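Local atomic coordinates of NAD-dependent formate dehydrogenase gamma subunit (Cupriavidus necator, PDB entry 6VW7), a protein that carries a [2Fe-2S] cluster in a thioredoxin-like domain and, with the beta subunit, forms the FdsBG part of an NAD-dependent formate dehydrogenase, probably passing electrons. Residues 86-91 and 125-130; 90-95 and 135-140. All coordinates share one frame; numbering follows the deposited sequence.

Contacts 1 and 2 both close on the [2Fe-2S] cluster, from different parts of the fold. Both are buried, and they share Glu90 and Ala91 of helix 90-94; their centres lie about 6 Å apart. Contact 1 joins neighbouring parallel strands and the residues beyond them, through backbone hydrogen bonds and one weak N-H to sulfur bond, and supplies one cysteine for each iron. Contact 2 sets the helix against the run into strand 138-140 with no hydrogen bond between its segments, by sulfur and apolar packing, and supplies the second cysteine of FE1. Contact 1 also reaches a partly exposed edge, where Arg88 meets the beta subunit.

Contact 1: residues 86-91 and 125-130; sequences VCRAEA and PVYCLG. With FES (Fe2/s2 (inorganic) cluster), chain E.
In the thioredoxin-like [2Fe-2S] site, strands 82-87 and 121-126 run parallel; Cys87 ends its strand and Cys128 lies just beyond the other, one for each iron of the cluster. Val126 N donates to Val86 O at 3.1 Å. One step on, Arg88 N donates to Val126 O at 2.9 Å, and the CA-H of Cys87 touches the same oxygen.

At the strand ends the cysteine sulfurs take over as acceptors. Cys87 SG, anti to its backbone N (chi1 -179°), lies 2.4 Å from FE1; it also receives Ala89 N at 3.4 Å and, more weakly, Cys128 N across the contact. Cys128 SG sits 2.6 Å from FE2 and accepts Gly130 N. Such N-H groups directed at thiolates are a recurrent feature of iron-sulfur sites and would be expected to stabilise the sulfur charge. Cys92 completes the pair on FE1 and Cys132 that on FE2. The CB of Ala89, the N-cap of helix 90-94, lies 3.7 Å from both Cys128 N and bridging sulfur S2.

On the outer side Arg88 runs alongside Pro125 and Tyr127. Its CD packs 3.7 Å from Pro125 CB, while NH1 lies in the plane of the Tyr127 ring at its edge, 2.9 Å from OH, with guanidinium and ring 71° apart. The guanidinium's salt bridge, through NH2, is to Glu436 of the beta subunit, and Arg225 of that subunit hydrogen-bonds the carbonyls of Tyr127 and Cys128.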
loop_
_atom_site.group_PDB
_atom_site.type_symbol
_atom_site.label_atom_id
_atom_site.label_comp_id
_atom_site.label_asym_id
_atom_site.label_seq_id
_atom_site.Cartn_x
_atom_site.Cartn_y
_atom_site.Cartn_z
ATOM N N VAL A 86 14.219 -7.815 -3.521
ATOM C CA VAL A 86 13.428 -9.041 -3.447
ATOM C C VAL A 86 12.514 -8.943 -2.227
ATOM O O VAL A 86 12.987 -8.771 -1.095
ATOM C CB VAL A 86 14.332 -10.282 -3.360
ATOM C CG1 VAL A 86 13.495 -11.569 -3.255
ATOM C CG2 VAL A 86 15.300 -10.318 -4.550
ATOM N N CYS A 87 11.208 -9.061 -2.450
ATOM C CA CYS A 87 10.273 -8.967 -1.338
ATOM C C CYS A 87 10.393 -10.181 -0.428
ATOM O O CYS A 87 10.449 -11.320 -0.899
ATOM C CB CYS A 87 8.836 -8.830 -1.828
ATOM S SG CYS A 87 7.718 -8.673 -0.404
ATOM N N ARG A 88 10.459 -9.922 0.879
ATOM C CA ARG A 88 10.613 -10.945 1.901
ATOM C C ARG A 88 9.401 -11.067 2.811
ATOM O O ARG A 88 9.442 -11.836 3.777
ATOM C CB ARG A 88 11.857 -10.658 2.747
ATOM C CG ARG A 88 13.204 -10.852 2.046
ATOM C CD ARG A 88 14.279 -10.928 3.131
ATOM N NE ARG A 88 13.917 -11.918 4.147
ATOM C CZ ARG A 88 14.112 -11.760 5.460
ATOM N NH1 ARG A 88 14.682 -10.654 5.934
ATOM N NH2 ARG A 88 13.736 -12.716 6.305
ATOM N N ALA A 89 8.336 -10.316 2.548
ATOM C CA ALA A 89 7.204 -10.225 3.457
ATOM C C ALA A 89 6.202 -11.356 3.199
ATOM O O ALA A 89 6.366 -12.177 2.290
ATOM C CB ALA A 89 6.543 -8.854 3.340
ATOM N N GLU A 90 5.115 -11.357 3.987
ATOM C CA GLU A 90 4.299 -12.556 4.171
ATOM C C GLU A 90 3.648 -13.051 2.877
ATOM O O GLU A 90 3.655 -14.255 2.602
ATOM C CB GLU A 90 3.225 -12.294 5.230
ATOM C CG GLU A 90 3.752 -12.274 6.671
ATOM C CD GLU A 90 4.242 -10.887 7.091
ATOM O OE1 GLU A 90 4.511 -10.043 6.196
ATOM O OE2 GLU A 90 4.376 -10.648 8.314
ATOM N N ALA A 91 3.027 -12.163 2.090
ATOM C CA ALA A 91 2.300 -12.685 0.933
ATOM C C ALA A 91 3.260 -13.317 -0.068
ATOM O O ALA A 91 2.987 -14.397 -0.607
ATOM C CB ALA A 91 1.435 -11.614 0.280
ATOM N N PRO A 125 16.750 -6.580 0.435
ATOM C CA PRO A 125 15.395 -7.008 0.771
ATOM C C PRO A 125 14.463 -5.808 0.763
ATOM O O PRO A 125 14.872 -4.663 0.960
ATOM C CB PRO A 125 15.549 -7.598 2.181
ATOM C CG PRO A 125 16.616 -6.734 2.799
ATOM C CD PRO A 125 17.536 -6.279 1.646
ATOM N N VAL A 126 13.199 -6.081 0.481
ATOM C CA VAL A 126 12.131 -5.107 0.649
ATOM C C VAL A 126 10.978 -5.837 1.320
ATOM O O VAL A 126 10.836 -7.057 1.182
ATOM C CB VAL A 126 11.713 -4.474 -0.702
ATOM C CG1 VAL A 126 11.199 -5.541 -1.669
ATOM C CG2 VAL A 126 10.689 -3.350 -0.502
ATOM N N TYR A 127 10.182 -5.101 2.094
ATOM C CA TYR A 127 9.101 -5.686 2.888
ATOM C C TYR A 127 7.767 -5.183 2.339
ATOM O O TYR A 127 7.192 -4.201 2.817
ATOM C CB TYR A 127 9.322 -5.371 4.389
ATOM C CG TYR A 127 10.623 -6.023 4.828
ATOM C CD1 TYR A 127 10.680 -7.386 5.097
ATOM C CD2 TYR A 127 11.809 -5.296 4.876
ATOM C CE1 TYR A 127 11.883 -8.004 5.441
ATOM C CE2 TYR A 127 13.011 -5.901 5.234
ATOM C CZ TYR A 127 13.043 -7.245 5.507
ATOM O OH TYR A 127 14.247 -7.832 5.849
ATOM N N CYS A 128 7.302 -5.875 1.292
ATOM C CA CYS A 128 6.072 -5.639 0.534
ATOM C C CYS A 128 6.212 -4.505 -0.483
ATOM O O CYS A 128 6.576 -3.372 -0.150
ATOM C CB CYS A 128 4.885 -5.372 1.465
ATOM S SG CYS A 128 3.322 -5.347 0.599
ATOM N N LEU A 129 5.912 -4.820 -1.738
ATOM C CA LEU A 129 5.855 -3.837 -2.812
ATOM C C LEU A 129 4.426 -3.496 -3.207
ATOM O O LEU A 129 4.215 -2.861 -4.248
ATOM C CB LEU A 129 6.624 -4.349 -4.027
ATOM C CG LEU A 129 8.129 -4.495 -3.779
ATOM C CD1 LEU A 129 8.793 -5.435 -4.805
ATOM C CD2 LEU A 129 8.770 -3.111 -3.808
ATOM N N GLY A 130 3.439 -3.908 -2.403
ATOM C CA GLY A 130 2.059 -3.745 -2.808
ATOM C C GLY A 130 1.700 -4.568 -4.027
ATOM O O GLY A 130 0.732 -4.254 -4.716
HETATM FE FE1 FES E . 5.547 -9.128 -1.294
HETATM FE FE2 FES E . 3.410 -7.592 -0.705
HETATM S S1 FES E . 4.606 -7.587 -2.593
HETATM S S2 FES E . 4.273 -9.306 0.469
#

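Contact 2: residues 90-95 and 135-140; sequences EACQSV and GPAVMV. With FES (Fe2/s2 (inorganic) cluster), chain E.
Cys92 SG lies where helix 90-94 faces the residues 135-137 that lead into strand 138-140, and it is bound to FE1 at 2.5 Å. Chi1 of -73° sets SG anti to its own carbonyl carbon, and in that position the sulfur is bordered by three consecutive residues of the other segment: the CA of Gly135, the CA of Pro136 and, closest, Ala137 N at 3.4 Å. Ala137 adds its methyl from the flank, with CB 3.9 Å from Cys92 SG and equally far from bridging sulfur S1. The other bridging sulfur is approached by Ala91, whose CB lies 3.7 Å from FES S2.

The next shell is apolar. Val95 directs CG2 onto the Gly135-Pro136 peptide, 3.6 Å from Gly135 C, and that methyl also meets CD of the proline ring. The ring's CG in turn rests 3.3 Å from Val95 O. Pro136 follows a cis peptide bond, consistent with the cis-proline that thioredoxin folds place next to the active site; here it faces a cluster ligand.

Farther out, each segment is held by its own neighbours. Ser94 OG donates to Ala91 O at 2.7 Å, and Gln93 NE2 bonds to Arg88 O. On the other segment, Ala137 is tied by a backbone hydrogen bond to Cys87, the second ligand of FE1, while Leu100 of helix 97-108 covers Pro136. The beta subunit lies against the helix, its Gln430 bonded to Gln93 OE1.

Toward residues 135-137 the sulfur of Cys92 meets two CA atoms, a methyl and the backbone N of Ala137, none in a hydrogen bond of the contact; this largely apolar side may limit access of water and could influence the potential of the cluster.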
loop_
_atom_site.group_PDB
_atom_site.type_symbol
_atom_site.label_atom_id
_atom_site.label_comp_id
_atom_site.label_asym_id
_atom_site.label_seq_id
_atom_site.Cartn_x
_atom_site.Cartn_y
_atom_site.Cartn_z
ATOM N N GLU A 90 5.115 -11.357 3.987
ATOM C CA GLU A 90 4.299 -12.556 4.171
ATOM C C GLU A 90 3.648 -13.051 2.877
ATOM O O GLU A 90 3.655 -14.255 2.602
ATOM C CB GLU A 90 3.225 -12.294 5.230
ATOM C CG GLU A 90 3.752 -12.274 6.671
ATOM C CD GLU A 90 4.242 -10.887 7.091
ATOM O OE1 GLU A 90 4.511 -10.043 6.196
ATOM O OE2 GLU A 90 4.376 -10.648 8.314
ATOM N N ALA A 91 3.027 -12.163 2.090
ATOM C CA ALA A 91 2.300 -12.685 0.933
ATOM C C ALA A 91 3.260 -13.317 -0.068
ATOM O O ALA A 91 2.987 -14.397 -0.607
ATOM C CB ALA A 91 1.435 -11.614 0.280
ATOM N N CYS A 92 4.393 -12.668 -0.329
ATOM C CA CYS A 92 5.382 -13.298 -1.193
ATOM C C CYS A 92 5.960 -14.564 -0.576
ATOM O O CYS A 92 6.279 -15.506 -1.309
ATOM C CB CYS A 92 6.466 -12.296 -1.555
ATOM S SG CYS A 92 5.805 -11.104 -2.726
ATOM N N GLN A 93 6.128 -14.602 0.753
ATOM C CA GLN A 93 6.542 -15.836 1.422
ATOM C C GLN A 93 5.620 -16.991 1.083
ATOM O O GLN A 93 6.078 -18.126 0.891
ATOM C CB GLN A 93 6.554 -15.664 2.939
ATOM C CG GLN A 93 7.697 -14.874 3.513
ATOM C CD GLN A 93 7.449 -14.547 4.967
ATOM O OE1 GLN A 93 6.712 -15.266 5.665
ATOM N NE2 GLN A 93 8.013 -13.438 5.424
ATOM N N SER A 94 4.307 -16.730 1.091
ATOM C CA SER A 94 3.310 -17.778 0.889
ATOM C C SER A 94 3.376 -18.388 -0.501
ATOM O O SER A 94 2.815 -19.470 -0.714
ATOM C CB SER A 94 1.914 -17.227 1.174
ATOM O OG SER A 94 1.420 -16.482 0.087
ATOM N N VAL A 95 4.018 -17.715 -1.454
ATOM C CA VAL A 95 4.159 -18.260 -2.799
ATOM C C VAL A 95 5.626 -18.398 -3.194
ATOM O O VAL A 95 5.956 -18.389 -4.383
ATOM C CB VAL A 95 3.392 -17.405 -3.825
ATOM C CG1 VAL A 95 1.882 -17.558 -3.596
ATOM C CG2 VAL A 95 3.845 -15.931 -3.760
ATOM N N GLY A 135 2.958 -12.230 -6.412
ATOM C CA GLY A 135 4.323 -12.495 -6.029
ATOM C C GLY A 135 4.791 -13.855 -6.493
ATOM O O GLY A 135 4.055 -14.583 -7.168
ATOM N N PRO A 136 6.037 -14.228 -6.152
ATOM C CA PRO A 136 7.025 -13.395 -5.456
ATOM C C PRO A 136 7.401 -12.160 -6.285
ATOM O O PRO A 136 7.502 -12.233 -7.519
ATOM C CB PRO A 136 8.231 -14.329 -5.289
ATOM C CG PRO A 136 7.661 -15.701 -5.386
ATOM C CD PRO A 136 6.540 -15.593 -6.373
ATOM N N ALA A 137 7.549 -11.027 -5.606
ATOM C CA ALA A 137 7.714 -9.746 -6.267
ATOM C C ALA A 137 9.167 -9.295 -6.182
ATOM O O ALA A 137 9.854 -9.548 -5.187
ATOM C CB ALA A 137 6.792 -8.698 -5.643
ATOM N N VAL A 138 9.629 -8.643 -7.249
ATOM C CA VAL A 138 10.970 -8.074 -7.336
ATOM C C VAL A 138 10.857 -6.707 -7.996
ATOM O O VAL A 138 10.066 -6.523 -8.925
ATOM C CB VAL A 138 11.930 -8.993 -8.127
ATOM C CG1 VAL A 138 13.259 -8.288 -8.411
ATOM C CG2 VAL A 138 12.184 -10.288 -7.356
ATOM N N MET A 139 11.631 -5.745 -7.503
ATOM C CA MET A 139 11.753 -4.438 -8.133
ATOM C C MET A 139 13.210 -4.178 -8.493
ATOM O O MET A 139 14.102 -4.375 -7.661
ATOM C CB MET A 139 11.243 -3.322 -7.210
ATOM C CG MET A 139 11.200 -1.924 -7.894
ATOM S SD MET A 139 10.311 -0.736 -6.853
ATOM C CE MET A 139 8.828 -0.478 -7.797
ATOM N N VAL A 140 13.449 -3.729 -9.723
ATOM C CA VAL A 140 14.778 -3.328 -10.172
ATOM C C VAL A 140 14.686 -1.868 -10.586
ATOM O O VAL A 140 14.022 -1.533 -11.577
ATOM C CB VAL A 140 15.303 -4.198 -11.318
ATOM C CG1 VAL A 140 16.744 -3.815 -11.624
ATOM C CG2 VAL A 140 15.197 -5.673 -10.954
HETATM FE FE1 FES E . 5.547 -9.128 -1.294
HETATM FE FE2 FES E . 3.410 -7.592 -0.705
HETATM S S1 FES E . 4.606 -7.587 -2.593
HETATM S S2 FES E . 4.273 -9.306 0.469
#